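Local atomic coordinates of DHC, diheme cytochrome c (Rhodobacter sphaeroides, PDB entry 2FWT), a protein that probably carries electrons through two covalently bound c-type hemes and interacts with SHP, the oxygen-binding sphaeroides heme protein. Residues Leu2-Pro7 against Glu56-Ala61; Ala32-Leu37 against Ala50-Ile55; Asn39-Asp44 against Pro82-Glu87. All coordinates share one frame; numbering follows the deposited sequence.

Interaction 1 of 3, residues Leu2-Pro7 against Glu56-Ala61; sequences LVVTDP and ESYLVA
Asp-6 lies flat against Tyr-58, and tracing the aspartate outward accounts for about half of the arm's share in this contact. Its CB sits 3.5 Å from the centroid of the Tyr-58 ring and only 7° off the ring normal, a CH-pi contact over the face. Because CG stands anti to the backbone N (chi1 -172°), the rest of the side chain runs back along the tyrosine, antiparallel to it, and CG comes within 4.0 Å of Tyr-58 CG. The carboxylate stays nearly parallel to the ring, the planes 17° apart. At the tip, Asp-6 OD1 passes 4.1 Å from Tyr-58 CG, but its polar partners belong to helix 7-12: it bonds to Thr-9 OG1, and the side chain caps a backbone N in the first turn, making Asp-6 the N-cap. Beyond the ring, Tyr-58 OH reaches the preceding residues, lying 3.8 Å from Val-4 CA and 3.7 Å from Thr-5 N without a hydrogen bond. Val-4 CG1 approaches Tyr-58 CE2 obliquely at 4.1 Å. The N-terminal arm is thus laid against helix 49-61 just where it turns into helix 7-12, whose Thr-9 also touches Tyr-58; Glu-56, Leu-59 and Val-60 of helix 49-61 pack on helix 27-34.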
# COMPACT_ATOMS: atom_id res chain seq x y z
N LEU A 2 0.12 6.23 8.50
CA LEU A 2 0.49 5.68 9.83
C LEU A 2 0.90 4.20 9.75
O LEU A 2 1.88 3.86 9.08
CB LEU A 2 -0.66 5.91 10.83
CG LEU A 2 -0.40 5.72 12.33
CD1 LEU A 2 0.78 6.56 12.86
CD2 LEU A 2 -1.66 6.05 13.09
N VAL A 3 0.13 3.33 10.39
CA VAL A 3 0.57 2.00 10.73
C VAL A 3 -0.60 1.03 10.69
O VAL A 3 -1.70 1.34 11.18
CB VAL A 3 1.24 2.09 12.13
CG1 VAL A 3 0.76 1.01 13.10
CG2 VAL A 3 2.72 2.10 11.98
N VAL A 4 -0.39 -0.14 10.10
CA VAL A 4 -1.43 -1.14 10.04
C VAL A 4 -1.41 -1.88 11.37
O VAL A 4 -0.45 -2.58 11.67
CB VAL A 4 -1.23 -2.18 8.92
CG1 VAL A 4 -2.30 -3.23 9.04
CG2 VAL A 4 -1.28 -1.54 7.53
N THR A 5 -2.49 -1.71 12.12
CA THR A 5 -2.63 -2.34 13.43
C THR A 5 -3.47 -3.61 13.36
O THR A 5 -3.36 -4.49 14.23
CB THR A 5 -3.26 -1.35 14.42
OG1 THR A 5 -3.33 -1.97 15.72
CG2 THR A 5 -4.68 -0.88 13.94
N ASP A 6 -4.28 -3.73 12.33
CA ASP A 6 -5.09 -4.92 12.14
C ASP A 6 -4.25 -6.18 11.93
O ASP A 6 -3.55 -6.30 10.92
CB ASP A 6 -5.99 -4.72 10.94
CG ASP A 6 -6.98 -5.82 10.80
OD1 ASP A 6 -6.96 -6.49 9.76
OD2 ASP A 6 -7.78 -6.03 11.75
N PRO A 7 -4.32 -7.14 12.87
CA PRO A 7 -3.49 -8.35 12.73
C PRO A 7 -3.63 -9.14 11.44
O PRO A 7 -2.61 -9.53 10.87
CB PRO A 7 -3.91 -9.19 13.95
CG PRO A 7 -4.37 -8.17 14.93
CD PRO A 7 -5.07 -7.13 14.14
N GLU A 56 -10.45 -6.26 3.40
CA GLU A 56 -11.06 -5.19 2.62
C GLU A 56 -11.89 -4.26 3.50
O GLU A 56 -11.85 -3.04 3.38
CB GLU A 56 -11.88 -5.75 1.47
CG GLU A 56 -12.41 -4.65 0.58
CD GLU A 56 -13.23 -5.14 -0.60
OE1 GLU A 56 -13.16 -6.35 -0.92
OE2 GLU A 56 -13.94 -4.30 -1.19
N SER A 57 -12.67 -4.82 4.39
CA SER A 57 -13.49 -4.00 5.27
C SER A 57 -12.63 -3.04 6.11
O SER A 57 -12.96 -1.86 6.26
CB SER A 57 -14.40 -4.88 6.15
OG SER A 57 -15.00 -4.07 7.18
N TYR A 58 -11.51 -3.54 6.64
CA TYR A 58 -10.60 -2.72 7.43
C TYR A 58 -10.00 -1.61 6.57
O TYR A 58 -9.97 -0.44 6.99
CB TYR A 58 -9.50 -3.60 8.07
CG TYR A 58 -8.33 -2.79 8.57
CD1 TYR A 58 -8.37 -2.17 9.80
CD2 TYR A 58 -7.17 -2.63 7.80
CE1 TYR A 58 -7.33 -1.38 10.24
CE2 TYR A 58 -6.10 -1.85 8.26
CZ TYR A 58 -6.19 -1.25 9.48
OH TYR A 58 -5.16 -0.48 9.95
N LEU A 59 -9.53 -1.97 5.37
CA LEU A 59 -8.87 -1.00 4.50
C LEU A 59 -9.84 0.10 4.10
O LEU A 59 -9.55 1.29 4.19
CB LEU A 59 -8.25 -1.69 3.30
CG LEU A 59 -7.08 -2.63 3.59
CD1 LEU A 59 -6.77 -3.49 2.35
CD2 LEU A 59 -5.86 -1.87 4.02
N VAL A 60 -11.05 -0.30 3.71
CA VAL A 60 -12.08 0.65 3.32
C VAL A 60 -12.48 1.58 4.46
O VAL A 60 -12.59 2.80 4.27
CB VAL A 60 -13.30 -0.11 2.73
CG1 VAL A 60 -14.54 0.78 2.59
CG2 VAL A 60 -12.92 -0.66 1.38
N ALA A 61 -12.68 1.01 5.65
CA ALA A 61 -13.11 1.79 6.82
C ALA A 61 -12.07 2.79 7.26
O ALA A 61 -12.42 3.78 7.90
CB ALA A 61 -13.44 0.85 8.00

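Interaction 2 of 3, residues Ala32-Leu37 against Ala50-Ile55. With HEC (heme c), chain C.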
# COMPACT_ATOMS: atom_id res chain seq x y z
N ALA A 32 -10.72 -2.23 -5.39
CA ALA A 32 -10.22 -2.69 -6.67
C ALA A 32 -9.08 -3.68 -6.51
O ALA A 32 -9.02 -4.71 -7.21
CB ALA A 32 -9.79 -1.51 -7.50
N LEU A 33 -8.13 -3.34 -5.64
CA LEU A 33 -7.01 -4.21 -5.39
C LEU A 33 -7.47 -5.55 -4.78
O LEU A 33 -7.05 -6.64 -5.20
CB LEU A 33 -5.99 -3.55 -4.46
CG LEU A 33 -4.97 -2.57 -5.02
CD1 LEU A 33 -4.22 -1.90 -3.88
CD2 LEU A 33 -3.98 -3.29 -5.95
N MET A 34 -8.35 -5.47 -3.79
CA MET A 34 -8.79 -6.70 -3.11
C MET A 34 -9.65 -7.62 -4.01
O MET A 34 -9.80 -8.83 -3.75
CB MET A 34 -9.52 -6.35 -1.81
CG MET A 34 -8.64 -5.63 -0.80
SD MET A 34 -7.18 -6.56 -0.27
CE MET A 34 -7.91 -7.93 0.61
N ALA A 35 -10.18 -7.05 -5.08
CA ALA A 35 -10.98 -7.78 -6.03
C ALA A 35 -10.18 -8.58 -7.05
O ALA A 35 -10.76 -9.40 -7.79
CB ALA A 35 -11.89 -6.84 -6.75
N ASP A 36 -8.87 -8.36 -7.15
CA ASP A 36 -8.11 -9.06 -8.20
C ASP A 36 -6.77 -9.47 -7.65
O ASP A 36 -5.75 -9.34 -8.33
CB ASP A 36 -7.97 -8.13 -9.44
CG ASP A 36 -7.59 -8.87 -10.72
OD1 ASP A 36 -7.76 -10.12 -10.83
OD2 ASP A 36 -7.12 -8.16 -11.65
N LEU A 37 -6.78 -10.03 -6.45
CA LEU A 37 -5.54 -10.49 -5.85
C LEU A 37 -4.82 -11.60 -6.65
O LEU A 37 -3.62 -11.72 -6.55
CB LEU A 37 -5.75 -10.93 -4.42
CG LEU A 37 -6.09 -9.78 -3.47
CD1 LEU A 37 -6.44 -10.33 -2.09
CD2 LEU A 37 -4.90 -8.78 -3.41
N ALA A 50 -13.34 -15.24 2.96
CA ALA A 50 -13.65 -14.58 4.24
C ALA A 50 -12.55 -13.60 4.65
O ALA A 50 -12.85 -12.48 5.06
CB ALA A 50 -13.91 -15.64 5.39
N SER A 51 -11.29 -14.03 4.54
CA SER A 51 -10.15 -13.18 4.85
C SER A 51 -10.11 -11.96 3.95
O SER A 51 -9.88 -10.87 4.42
CB SER A 51 -8.83 -13.94 4.70
OG SER A 51 -8.70 -14.86 5.80
N ARG A 52 -10.35 -12.17 2.66
CA ARG A 52 -10.36 -11.08 1.69
C ARG A 52 -11.36 -10.00 2.14
O ARG A 52 -11.03 -8.83 2.20
CB ARG A 52 -10.69 -11.59 0.29
CG ARG A 52 -10.45 -10.57 -0.85
CD ARG A 52 -11.63 -9.61 -1.06
NE ARG A 52 -12.79 -10.44 -1.33
CZ ARG A 52 -14.05 -10.15 -1.04
NH1 ARG A 52 -14.40 -8.98 -0.48
NH2 ARG A 52 -14.98 -11.05 -1.33
N GLY A 53 -12.58 -10.42 2.48
CA GLY A 53 -13.60 -9.49 2.94
C GLY A 53 -13.26 -8.78 4.23
O GLY A 53 -13.54 -7.58 4.41
N GLN A 54 -12.66 -9.50 5.17
CA GLN A 54 -12.23 -8.88 6.42
C GLN A 54 -11.15 -7.81 6.23
O GLN A 54 -11.19 -6.76 6.88
CB GLN A 54 -11.72 -9.89 7.46
CG GLN A 54 -12.82 -10.70 8.15
CD GLN A 54 -13.55 -10.05 9.37
OE1 GLN A 54 -14.37 -10.74 9.98
NE2 GLN A 54 -13.27 -8.77 9.72
N ILE A 55 -10.16 -8.12 5.39
CA ILE A 55 -9.06 -7.18 5.14
C ILE A 55 -9.65 -5.98 4.41
O ILE A 55 -9.39 -4.83 4.76
CB ILE A 55 -7.93 -7.84 4.36
CG1 ILE A 55 -7.26 -8.90 5.25
CG2 ILE A 55 -6.95 -6.85 3.77
CD1 ILE A 55 -6.39 -9.83 4.47
FE HEC C . 0.98 -6.21 -2.76
CHA HEC C . 2.28 -3.81 -4.75
CHB HEC C . -1.22 -3.93 -1.43
CHC HEC C . -0.26 -8.58 -0.67
CHD HEC C . 3.03 -8.53 -4.17
NA HEC C . 0.61 -4.25 -3.01
C1A HEC C . 1.28 -3.43 -3.90
C2A HEC C . 0.75 -2.09 -3.83
C3A HEC C . -0.22 -2.12 -2.90
C4A HEC C . -0.31 -3.47 -2.36
CMA HEC C . -1.08 -0.95 -2.43
CAA HEC C . 1.25 -0.91 -4.67
CBA HEC C . 2.51 -0.27 -4.10
CGA HEC C . 2.78 1.04 -4.80
O1A HEC C . 2.17 2.06 -4.41
O2A HEC C . 3.61 1.08 -5.75
NB HEC C . -0.46 -6.25 -1.32
C1B HEC C . -1.31 -5.22 -0.98
C2B HEC C . -2.29 -5.72 -0.04
C3B HEC C . -2.02 -7.03 0.15
C4B HEC C . -0.83 -7.35 -0.60
CMB HEC C . -3.44 -4.84 0.49
CAB HEC C . -2.78 -8.06 1.02
CBB HEC C . -4.04 -8.37 0.56
NC HEC C . 1.34 -8.18 -2.47
C1C HEC C . 0.72 -8.98 -1.54
C2C HEC C . 1.31 -10.29 -1.59
C3C HEC C . 2.22 -10.30 -2.57
C4C HEC C . 2.25 -8.96 -3.13
CMC HEC C . 0.89 -11.46 -0.68
CAC HEC C . 3.08 -11.50 -3.04
CBC HEC C . 2.47 -12.67 -3.39
ND HEC C . 2.36 -6.17 -4.19
C1D HEC C . 3.09 -7.27 -4.66
C2D HEC C . 3.95 -6.86 -5.75
C3D HEC C . 3.73 -5.40 -5.94
C4D HEC C . 2.74 -5.05 -4.93
CMD HEC C . 4.86 -7.73 -6.57
CAD HEC C . 4.43 -4.53 -6.98
CBD HEC C . 5.72 -3.97 -6.37
CGD HEC C . 6.51 -3.16 -7.37
O1D HEC C . 5.93 -2.77 -8.41
O2D HEC C . 7.73 -2.90 -7.10
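Met-34 pushes its terminal methyl unusually close to Ile-55: CE of Met-34 and CG2 of Ile-55 are 3.5 Å apart, tighter than ordinary van der Waals contact, and the two side chains meet at about a right angle. The methionine gets there by folding rather than extending, with chi2 at -60° and chi3 at -66°, which turns the methyl toward helix 49-61. The same methyl lies 3.6 Å from the backbone O of Arg-52, one turn before Ile-55. In return, Arg-52 brings CG and CD against the Met-34 carbonyl oxygen, its CD resting 3.3 Å from the O of Met-34. No hydrogen bond links the two segments; the charged end of Arg-52 instead makes a salt bridge from NH1 to Glu-56 OE1, one turn further along its own helix. In this c-type cytochrome, the end of helix 27-34 and Leu-37 line the heme attached through Cys-13 and Cys-16, with residues 50-55 packed behind them as a second layer. Met-34 faces both ways: its SD is 3.7 Å from CBB of the heme, while CE is on Ile-55. Both methyls of Leu-37 approach that same heme carbon, CD1 and CD2 each at 4.1 Å from CBB. Leu-33, on the adjoining part of the helix, sets CD1 3.6 Å from the heme methyl CMA. Ile-55 is buried between Met-34 and helix 7-12, where it touches Leu-8, Thr-9 and Glu-12.

Interaction 3 of 3, residues Asn39-Asp44 against Pro82-Glu87; sequences NHFGED and PLRISE. With HEC (heme c), chain C.
Phe-41 against Leu-83 and Arg-84 is a small loop-to-loop contact beside the heme, joining the turn after helix 27-34 to the segment leading into helix 89-98. Phe-41 CD2 lies over one face of the Arg-84 guanidinium, 3.4 Å from NH2, offset toward the rim of that group. Ring and guanidinium planes are 51° apart, so this is an inclined contact and not a parallel stack. At the far end of the ring, Phe-41 CZ meets the O of Leu-83 edge-on at 3.7 Å. The heme also approaches the ring, its CHA carbon 3.3 Å from Phe-41 CD1. Extended from CG to NE (chi2 178°), the Arg-84 chain carries its guanidinium past the ring to both propionates: NH1 donates to O2A at 3.0 Å and also to O1D, while NH2 donates to O1D at 2.9 Å. Ser-86 adds two bonds to the propionate of O1A and O2A, its N bonding O1A at 2.9 Å and 164° and its OG bonding O2A at 2.6 Å; Ser-109 and Ser-111 also hydrogen-bond the heme. This concentration of donors would be expected to stabilise the propionates as anions. Within 39-44, a type I' turn from His-40 to Glu-43 carries Phe-41, whose CD1 lies over the centre of the imidazole face. His-40 NE2 binds the iron at 2.0 Å, opposite His-17, giving the bis-histidine coordination of this c-type heme site.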
# COMPACT_ATOMS: atom_id res chain seq x y z
N ASN A 39 -4.20 -11.53 -9.66
CA ASN A 39 -3.44 -10.78 -10.66
C ASN A 39 -2.98 -9.47 -10.04
O ASN A 39 -3.28 -8.40 -10.53
CB ASN A 39 -4.32 -10.51 -11.87
CG ASN A 39 -4.91 -11.77 -12.45
OD1 ASN A 39 -4.18 -12.60 -12.97
ND2 ASN A 39 -6.22 -11.94 -12.34
N HIS A 40 -2.21 -9.59 -8.98
CA HIS A 40 -1.77 -8.48 -8.14
C HIS A 40 -0.37 -8.16 -8.61
O HIS A 40 0.59 -8.79 -8.19
CB HIS A 40 -1.74 -8.94 -6.67
CG HIS A 40 -1.35 -7.90 -5.66
ND1 HIS A 40 -2.19 -6.89 -5.27
CD2 HIS A 40 -0.24 -7.78 -4.89
CE1 HIS A 40 -1.59 -6.16 -4.33
NE2 HIS A 40 -0.40 -6.69 -4.06
N PHE A 41 -0.26 -7.19 -9.49
CA PHE A 41 1.03 -6.72 -9.97
C PHE A 41 1.95 -7.82 -10.42
O PHE A 41 3.15 -7.79 -10.13
CB PHE A 41 1.71 -5.86 -8.92
CG PHE A 41 0.87 -4.74 -8.45
CD1 PHE A 41 0.29 -4.78 -7.20
CD2 PHE A 41 0.63 -3.65 -9.27
CE1 PHE A 41 -0.50 -3.74 -6.76
CE2 PHE A 41 -0.18 -2.61 -8.84
CZ PHE A 41 -0.75 -2.65 -7.58
N GLY A 42 1.38 -8.78 -11.15
CA GLY A 42 2.15 -9.91 -11.69
C GLY A 42 2.24 -11.13 -10.79
O GLY A 42 2.76 -12.16 -11.24
N GLU A 43 1.77 -11.03 -9.54
CA GLU A 43 1.89 -12.11 -8.57
C GLU A 43 0.51 -12.55 -8.09
O GLU A 43 -0.44 -11.80 -8.15
CB GLU A 43 2.75 -11.70 -7.37
CG GLU A 43 4.10 -11.11 -7.82
CD GLU A 43 5.26 -11.29 -6.85
OE1 GLU A 43 5.06 -11.58 -5.64
OE2 GLU A 43 6.41 -11.12 -7.30
N ASP A 44 0.42 -13.80 -7.66
CA ASP A 44 -0.81 -14.32 -7.10
C ASP A 44 -0.84 -14.09 -5.60
O ASP A 44 -0.25 -14.86 -4.81
CB ASP A 44 -0.96 -15.81 -7.44
CG ASP A 44 -2.24 -16.42 -6.86
OD1 ASP A 44 -2.99 -15.72 -6.16
OD2 ASP A 44 -2.48 -17.63 -7.09
N PRO A 82 -6.83 4.79 -8.69
CA PRO A 82 -5.44 4.37 -8.64
C PRO A 82 -5.32 2.95 -8.04
O PRO A 82 -6.16 2.57 -7.21
CB PRO A 82 -4.77 5.41 -7.73
CG PRO A 82 -5.88 6.24 -7.11
CD PRO A 82 -7.15 5.94 -7.83
N LEU A 83 -4.34 2.16 -8.48
CA LEU A 83 -4.00 0.95 -7.78
C LEU A 83 -2.73 1.11 -6.93
O LEU A 83 -2.45 0.23 -6.11
CB LEU A 83 -3.80 -0.20 -8.75
CG LEU A 83 -4.96 -1.13 -9.12
CD1 LEU A 83 -6.30 -0.74 -8.57
CD2 LEU A 83 -4.98 -1.38 -10.63
N ARG A 84 -1.98 2.19 -7.14
CA ARG A 84 -0.66 2.34 -6.49
C ARG A 84 -0.61 3.65 -5.72
O ARG A 84 -0.97 4.72 -6.27
CB ARG A 84 0.49 2.32 -7.51
CG ARG A 84 0.69 1.00 -8.15
CD ARG A 84 1.80 1.07 -9.16
NE ARG A 84 2.25 -0.21 -9.73
CZ ARG A 84 3.20 -1.01 -9.25
NH1 ARG A 84 3.78 -0.79 -8.09
NH2 ARG A 84 3.54 -2.10 -9.94
N ILE A 85 -0.12 3.56 -4.48
CA ILE A 85 0.24 4.73 -3.71
C ILE A 85 1.29 5.55 -4.49
O ILE A 85 1.21 6.79 -4.57
CB ILE A 85 0.80 4.34 -2.34
CG1 ILE A 85 -0.27 3.60 -1.50
CG2 ILE A 85 1.29 5.57 -1.58
CD1 ILE A 85 0.33 2.71 -0.42
N SER A 86 2.23 4.84 -5.10
CA SER A 86 3.34 5.44 -5.84
C SER A 86 2.92 6.15 -7.13
O SER A 86 3.75 6.78 -7.77
CB SER A 86 4.40 4.37 -6.12
OG SER A 86 3.93 3.38 -7.02
N GLU A 87 1.65 6.05 -7.52
CA GLU A 87 1.09 6.76 -8.67
C GLU A 87 0.18 7.93 -8.29
O GLU A 87 -0.35 8.62 -9.17
CB GLU A 87 0.33 5.79 -9.58
CG GLU A 87 1.25 4.82 -10.30
CD GLU A 87 2.15 5.47 -11.36
OE1 GLU A 87 1.64 6.26 -12.21
OE2 GLU A 87 3.36 5.17 -11.39
FE HEC C . 0.98 -6.21 -2.76
CHA HEC C . 2.28 -3.81 -4.75
CHB HEC C . -1.22 -3.93 -1.43
CHC HEC C . -0.26 -8.58 -0.67
CHD HEC C . 3.03 -8.53 -4.17
NA HEC C . 0.61 -4.25 -3.01
C1A HEC C . 1.28 -3.43 -3.90
C2A HEC C . 0.75 -2.09 -3.83
C3A HEC C . -0.22 -2.12 -2.90
C4A HEC C . -0.31 -3.47 -2.36
CMA HEC C . -1.08 -0.95 -2.43
CAA HEC C . 1.25 -0.91 -4.67
CBA HEC C . 2.51 -0.27 -4.10
CGA HEC C . 2.78 1.04 -4.80
O1A HEC C . 2.17 2.06 -4.41
O2A HEC C . 3.61 1.08 -5.75
NB HEC C . -0.46 -6.25 -1.32
C1B HEC C . -1.31 -5.22 -0.98
C2B HEC C . -2.29 -5.72 -0.04
C3B HEC C . -2.02 -7.03 0.15
C4B HEC C . -0.83 -7.35 -0.60
CMB HEC C . -3.44 -4.84 0.49
CAB HEC C . -2.78 -8.06 1.02
CBB HEC C . -4.04 -8.37 0.56
NC HEC C . 1.34 -8.18 -2.47
C1C HEC C . 0.72 -8.98 -1.54
C2C HEC C . 1.31 -10.29 -1.59
C3C HEC C . 2.22 -10.30 -2.57
C4C HEC C . 2.25 -8.96 -3.13
CMC HEC C . 0.89 -11.46 -0.68
CAC HEC C . 3.08 -11.50 -3.04
CBC HEC C . 2.47 -12.67 -3.39
ND HEC C . 2.36 -6.17 -4.19
C1D HEC C . 3.09 -7.27 -4.66
C2D HEC C . 3.95 -6.86 -5.75
C3D HEC C . 3.73 -5.40 -5.94
C4D HEC C . 2.74 -5.05 -4.93
CMD HEC C . 4.86 -7.73 -6.57
CAD HEC C . 4.43 -4.53 -6.98
CBD HEC C . 5.72 -3.97 -6.37
CGD HEC C . 6.51 -3.16 -7.37
O1D HEC C . 5.93 -2.77 -8.41
O2D HEC C . 7.73 -2.90 -7.10

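Interaction 2 is the buried contact; interactions 1 and 3 lie at the surface, about 18 Å apart between centres and on opposite sides of the chain's centre. Helix 49-61 serves both interaction 1 and interaction 2, which touch where Leu-59 and Glu-56 meet Met-34. Interactions 2 and 3 share the same heme and adjoin through Leu-33, which packs on Phe-41 and Leu-83. Chemistry follows position: an aspartate on a tyrosine face at the N-terminal arm, methionine and isoleucine packing between helices beside the heme edge that carries CBB, and an arginine–phenylalanine pair with hydrogen bonds at the propionates. None has a hydrogen bond directly between its two segments.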